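Local coordinates for hypothetical protein SPy1581 (PDB 1YHF), which is of unknown function but is a small beta-barrel protein of the cupin superfamily, resembling the HP0902-like group, at residues 29-34 with 43-48; 62-67 with 104-109. One frame throughout, in Å; residues are numbered along the deposited sequence.

Interaction 1: residues 29-34 with 43-48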
loop_
_atom_site.group_PDB
_atom_site.type_symbol
_atom_site.label_atom_id
_atom_site.label_comp_id
_atom_site.label_asym_id
_atom_site.label_seq_id
_atom_site.Cartn_x
_atom_site.Cartn_y
_atom_site.Cartn_z
HETATM N N MSE A 29 9.367 7.651 -3.544
HETATM C CA MSE A 29 8.158 6.947 -3.163
HETATM C C MSE A 29 7.017 7.896 -3.457
HETATM O O MSE A 29 7.092 9.091 -3.151
HETATM C CB MSE A 29 8.177 6.594 -1.680
HETATM C CG MSE A 29 6.914 5.864 -1.241
HETATM SE SE MSE A 29 6.976 5.178 0.584
HETATM C CE MSE A 29 6.750 6.895 1.534
ATOM N N LEU A 30 5.966 7.351 -4.068
ATOM C CA LEU A 30 4.798 8.119 -4.473
ATOM C C LEU A 30 3.561 7.463 -3.933
ATOM O O LEU A 30 3.483 6.236 -3.816
ATOM C CB LEU A 30 4.653 8.168 -6.000
ATOM C CG LEU A 30 5.361 9.186 -6.863
ATOM C CD1 LEU A 30 6.830 8.823 -7.056
ATOM C CD2 LEU A 30 4.658 9.313 -8.233
ATOM N N SER A 31 2.577 8.295 -3.621
ATOM C CA SER A 31 1.334 7.784 -3.145
ATOM C C SER A 31 0.166 8.562 -3.664
ATOM O O SER A 31 0.249 9.776 -3.900
ATOM C CB SER A 31 1.334 7.653 -1.597
ATOM O OG SER A 31 1.302 8.901 -0.936
ATOM N N ARG A 32 -0.915 7.823 -3.876
ATOM C CA ARG A 32 -2.183 8.376 -4.206
ATOM C C ARG A 32 -3.121 7.872 -3.139
ATOM O O ARG A 32 -3.411 6.666 -3.071
ATOM C CB ARG A 32 -2.609 7.888 -5.586
ATOM C CG ARG A 32 -3.788 8.631 -6.140
ATOM C CD ARG A 32 -4.113 8.104 -7.526
ATOM N NE ARG A 32 -3.150 8.524 -8.556
ATOM C CZ ARG A 32 -3.327 9.535 -9.403
ATOM N NH1 ARG A 32 -4.420 10.320 -9.338
ATOM N NH2 ARG A 32 -2.395 9.770 -10.319
ATOM N N THR A 33 -3.557 8.794 -2.279
ATOM C CA THR A 33 -4.381 8.436 -1.128
ATOM C C THR A 33 -5.875 8.527 -1.440
ATOM O O THR A 33 -6.444 9.623 -1.531
ATOM C CB THR A 33 -4.026 9.266 0.120
ATOM O OG1 THR A 33 -2.626 9.163 0.380
ATOM C CG2 THR A 33 -4.801 8.784 1.345
ATOM N N LEU A 34 -6.487 7.357 -1.598
ATOM C CA LEU A 34 -7.916 7.193 -1.919
ATOM C C LEU A 34 -8.874 7.504 -0.783
ATOM O O LEU A 34 -9.922 8.121 -0.992
ATOM C CB LEU A 34 -8.147 5.760 -2.413
ATOM C CG LEU A 34 -7.874 5.544 -3.913
ATOM C CD1 LEU A 34 -6.755 6.417 -4.508
ATOM C CD2 LEU A 34 -7.652 4.117 -4.208
ATOM N N THR A 43 -4.601 3.476 0.005
ATOM C CA THR A 43 -3.531 4.204 -0.650
ATOM C C THR A 43 -2.910 3.343 -1.747
ATOM O O THR A 43 -2.682 2.155 -1.543
ATOM C CB THR A 43 -2.418 4.631 0.349
ATOM O OG1 THR A 43 -2.987 5.209 1.528
ATOM C CG2 THR A 43 -1.508 5.663 -0.312
ATOM N N VAL A 44 -2.647 3.943 -2.908
ATOM C CA VAL A 44 -1.805 3.295 -3.919
ATOM C C VAL A 44 -0.389 3.876 -3.786
ATOM O O VAL A 44 -0.226 5.075 -3.693
ATOM C CB VAL A 44 -2.341 3.534 -5.337
ATOM C CG1 VAL A 44 -1.549 2.640 -6.354
ATOM C CG2 VAL A 44 -3.817 3.180 -5.388
ATOM N N PHE A 45 0.613 3.012 -3.744
ATOM C CA PHE A 45 2.004 3.423 -3.550
ATOM C C PHE A 45 2.861 2.982 -4.724
ATOM O O PHE A 45 2.564 1.986 -5.375
ATOM C CB PHE A 45 2.594 2.715 -2.332
ATOM C CG PHE A 45 2.265 3.351 -1.016
ATOM C CD1 PHE A 45 3.006 4.444 -0.553
ATOM C CD2 PHE A 45 1.257 2.833 -0.211
ATOM C CE1 PHE A 45 2.735 5.022 0.697
ATOM C CE2 PHE A 45 0.962 3.412 1.029
ATOM C CZ PHE A 45 1.717 4.510 1.491
ATOM N N SER A 46 3.946 3.702 -4.973
ATOM C CA SER A 46 5.054 3.132 -5.719
ATOM C C SER A 46 6.329 3.416 -4.929
ATOM O O SER A 46 6.492 4.501 -4.414
ATOM C CB SER A 46 5.147 3.754 -7.113
ATOM O OG SER A 46 5.687 5.059 -7.052
ATOM N N LEU A 47 7.230 2.445 -4.858
ATOM C CA LEU A 47 8.558 2.676 -4.292
ATOM C C LEU A 47 9.571 2.253 -5.325
ATOM O O LEU A 47 9.445 1.165 -5.882
ATOM C CB LEU A 47 8.763 1.839 -3.038
ATOM C CG LEU A 47 8.090 2.217 -1.710
ATOM C CD1 LEU A 47 6.553 2.081 -1.720
ATOM C CD2 LEU A 47 8.674 1.375 -0.582
ATOM N N ASP A 48 10.582 3.080 -5.578
ATOM C CA ASP A 48 11.710 2.636 -6.396
ATOM C C ASP A 48 12.512 1.601 -5.632
ATOM O O ASP A 48 12.439 1.522 -4.397
ATOM C CB ASP A 48 12.625 3.809 -6.779
ATOM C CG ASP A 48 13.555 3.482 -7.970
ATOM O OD1 ASP A 48 13.283 2.503 -8.707
ATOM O OD2 ASP A 48 14.571 4.200 -8.149
HETATM O O HOH W 1 -1.408 7.728 2.485
#
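The F45 ring is the one aromatic group here, and T43 CG2 lies 3.6 Å above one of its faces, displaced toward the rim. Two groups of the other strand approach the ring obliquely: S31 CB comes within 3.8 Å of F45 CE1, and the selenium of M29, a selenomethionine, stands 5.2 Å from the F45 ring centroid, a Met-aromatic contact. With CG anti to its carbonyl carbon (chi1 -82°), F45 turns the ring alongside S31 rather than away from it. M29 reaches it with a chain extended as far as SE and then bent at chi3 (75°), running side by side with L47, so that M29 CG meets L47 CD1 at 3.8 Å.

T33 and T43 close the same face. Both keep OG1 anti to the carbonyl carbon, the two side chains point the same way, and a single water joins them, 2.8 Å from T33 OG1 and 3.1 Å from T43 OG1.

Beneath the side chains is regular antiparallel pairing. L30 with S46 and R32 with V44 are the hydrogen-bonded pairs, each gripped by two nearly straight bonds that arrive in the carbonyl planes; R32 N to V44 O is 2.8 Å. M29-L47, S31-F45 and T33-T43 are the non-hydrogen-bonded pairs between and beyond them. On the L30, R32, V44 and S46 face, S46 OG touches L30 CB at 3.4 Å but gives its hydrogen bond to M23 O, and the R32 guanidinium leads off to E21 O and N9 O.

The two segments belong to the beta hairpin of strands 29-37 and 40-47, at one edge of the five-stranded sheet of the cupin barrel. V22 packs on L30, R32 and V44, and strand 104-111 flanks 40-47 on its other side.

Interaction 2: residues 62-67 with 104-109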
loop_
_atom_site.group_PDB
_atom_site.type_symbol
_atom_site.label_atom_id
_atom_site.label_comp_id
_atom_site.label_asym_id
_atom_site.label_seq_id
_atom_site.Cartn_x
_atom_site.Cartn_y
_atom_site.Cartn_z
ATOM N N ALA A 62 -3.827 -4.495 7.853
ATOM C CA ALA A 62 -3.321 -3.806 6.682
ATOM C C ALA A 62 -3.086 -4.801 5.547
ATOM O O ALA A 62 -2.153 -5.624 5.578
ATOM C CB ALA A 62 -2.020 -3.061 7.047
HETATM N N MSE A 63 -3.937 -4.745 4.535
HETATM C CA MSE A 63 -3.819 -5.707 3.453
HETATM C C MSE A 63 -2.977 -5.078 2.362
HETATM O O MSE A 63 -3.246 -3.958 1.934
HETATM C CB MSE A 63 -5.186 -6.105 2.919
HETATM C CG MSE A 63 -5.104 -7.087 1.784
HETATM SE SE MSE A 63 -6.827 -7.821 1.276
HETATM C CE MSE A 63 -7.730 -6.217 0.602
ATOM N N VAL A 64 -1.945 -5.810 1.947
ATOM C CA VAL A 64 -1.029 -5.352 0.920
ATOM C C VAL A 64 -1.193 -6.218 -0.301
ATOM O O VAL A 64 -1.025 -7.439 -0.216
ATOM C CB VAL A 64 0.449 -5.454 1.388
ATOM C CG1 VAL A 64 1.410 -5.111 0.237
ATOM C CG2 VAL A 64 0.694 -4.552 2.573
ATOM N N THR A 65 -1.494 -5.580 -1.431
ATOM C CA THR A 65 -1.586 -6.273 -2.702
ATOM C C THR A 65 -0.521 -5.687 -3.635
ATOM O O THR A 65 -0.534 -4.485 -3.912
ATOM C CB THR A 65 -3.033 -6.178 -3.256
ATOM O OG1 THR A 65 -3.907 -7.007 -2.454
ATOM C CG2 THR A 65 -3.111 -6.617 -4.671
ATOM N N ILE A 66 0.422 -6.536 -4.056
ATOM C CA ILE A 66 1.537 -6.116 -4.890
ATOM C C ILE A 66 1.093 -6.109 -6.351
ATOM O O ILE A 66 0.631 -7.129 -6.902
ATOM C CB ILE A 66 2.838 -6.957 -4.620
ATOM C CG1 ILE A 66 3.300 -6.790 -3.163
ATOM C CG2 ILE A 66 3.986 -6.600 -5.596
ATOM C CD1 ILE A 66 3.716 -5.398 -2.771
ATOM N N LEU A 67 1.204 -4.936 -6.963
ATOM C CA LEU A 67 0.673 -4.720 -8.301
ATOM C C LEU A 67 1.720 -4.899 -9.388
ATOM O O LEU A 67 1.378 -5.144 -10.554
ATOM C CB LEU A 67 0.027 -3.333 -8.402
ATOM C CG LEU A 67 -1.029 -2.958 -7.370
ATOM C CD1 LEU A 67 -1.466 -1.498 -7.606
ATOM C CD2 LEU A 67 -2.218 -3.938 -7.435
ATOM N N PHE A 104 8.496 -1.438 -6.815
ATOM C CA PHE A 104 7.202 -2.087 -6.766
ATOM C C PHE A 104 6.078 -1.070 -6.598
ATOM O O PHE A 104 6.325 0.084 -6.209
ATOM C CB PHE A 104 7.190 -3.202 -5.701
ATOM C CG PHE A 104 7.047 -2.718 -4.266
ATOM C CD1 PHE A 104 5.785 -2.507 -3.710
ATOM C CD2 PHE A 104 8.169 -2.542 -3.452
ATOM C CE1 PHE A 104 5.633 -2.095 -2.376
ATOM C CE2 PHE A 104 8.034 -2.126 -2.118
ATOM C CZ PHE A 104 6.749 -1.897 -1.581
ATOM N N GLN A 105 4.863 -1.507 -6.935
ATOM C CA GLN A 105 3.626 -0.736 -6.741
ATOM C C GLN A 105 2.686 -1.635 -5.967
ATOM O O GLN A 105 2.684 -2.868 -6.187
ATOM C CB GLN A 105 3.002 -0.366 -8.086
ATOM C CG GLN A 105 3.818 0.661 -8.867
ATOM C CD GLN A 105 3.595 0.557 -10.336
ATOM O OE1 GLN A 105 3.663 -0.535 -10.904
ATOM N NE2 GLN A 105 3.301 1.671 -10.967
HETATM N N MSE A 106 1.915 -1.036 -5.053
HETATM C CA MSE A 106 0.982 -1.771 -4.206
HETATM C C MSE A 106 -0.310 -1.031 -3.911
HETATM O O MSE A 106 -0.359 0.208 -3.924
HETATM C CB MSE A 106 1.633 -2.124 -2.861
HETATM C CG MSE A 106 2.073 -0.943 -2.045
HETATM SE SE MSE A 106 2.369 -1.522 -0.169
HETATM C CE MSE A 106 3.308 0.004 0.424
ATOM N N LEU A 107 -1.361 -1.804 -3.660
ATOM C CA LEU A 107 -2.568 -1.253 -3.091
ATOM C C LEU A 107 -2.517 -1.634 -1.610
ATOM O O LEU A 107 -2.298 -2.791 -1.268
ATOM C CB LEU A 107 -3.824 -1.831 -3.764
ATOM C CG LEU A 107 -5.150 -1.433 -3.101
ATOM C CD1 LEU A 107 -5.463 0.082 -3.217
ATOM C CD2 LEU A 107 -6.274 -2.254 -3.709
ATOM N N LEU A 108 -2.698 -0.641 -0.751
ATOM C CA LEU A 108 -2.674 -0.816 0.685
ATOM C C LEU A 108 -4.033 -0.434 1.272
ATOM O O LEU A 108 -4.477 0.703 1.151
ATOM C CB LEU A 108 -1.530 0.023 1.293
ATOM C CG LEU A 108 -1.477 0.045 2.827
ATOM C CD1 LEU A 108 -1.043 -1.325 3.356
ATOM C CD2 LEU A 108 -0.548 1.165 3.358
ATOM N N VAL A 109 -4.706 -1.402 1.893
ATOM C CA VAL A 109 -6.004 -1.173 2.476
ATOM C C VAL A 109 -5.858 -1.435 3.989
ATOM O O VAL A 109 -5.564 -2.551 4.417
ATOM C CB VAL A 109 -7.096 -2.070 1.836
ATOM C CG1 VAL A 109 -8.427 -1.852 2.524
ATOM C CG2 VAL A 109 -7.221 -1.776 0.320
HETATM O O HOH W 2 -4.753 -4.764 -0.933
#
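Strands 61-68 and 104-111 pair in the middle of the five-stranded antiparallel sheet of the cupin beta-barrel, joining parts of the chain far apart in sequence. M63 with V109 and T65 with L107 are hydrogen-bonded pairs, each held by two bonds, and a fifth bond runs from L67 N to Q105 O at 2.7 Å, its donor 30° out of the carbonyl plane. V64-L108 and I66-M106, the non-hydrogen-bonded pairs, turn their side chains to the face that looks at strand 70-75 of the second sheet, where V64 meets I73, and I66 and F104 meet A71. V64 divides its branches there: CG2 lies 3.7 Å from L108 CD1, while CG1 crosses to M106. On the other face a water sits 2.8 Å from T65 OG1 and donates to L107 O; T65 OG1 also bonds T87 OG1 of strand 87-90. I66 swings CD1 obliquely against the F104 ring, 3.7 Å from F104 CD1. Selenomethionine M106 starts from the crowded position between backbone N and carbonyl carbon (chi1 61°), runs extended beyond CG, and brings SE into the plane of the F104 ring at its edge and within 3.7 Å of V64 CG1.

How the interactions relate
From the N terminus, the chain passes a loop region and the short helix 18-21, then runs out along 29-34, turns, and comes back along 43-48, so interaction 1 closes a short hairpin. Only then does interaction 2 open: 62-67 is laid down, 36 residues follow, including strands of the second sheet, and 104-109 returns beside it. The two contacts are thus in series, neither nested nor crossed. They meet laterally because strand 104-111 slots between 40-47 and 61-68, with probable hydrogen bonds from L47 N to F104 O and from L108 N to T43 O, and F45 CE2 packing 3.6 Å from L108 CD2. Together they tie the hairpin to the centre of one barrel sheet.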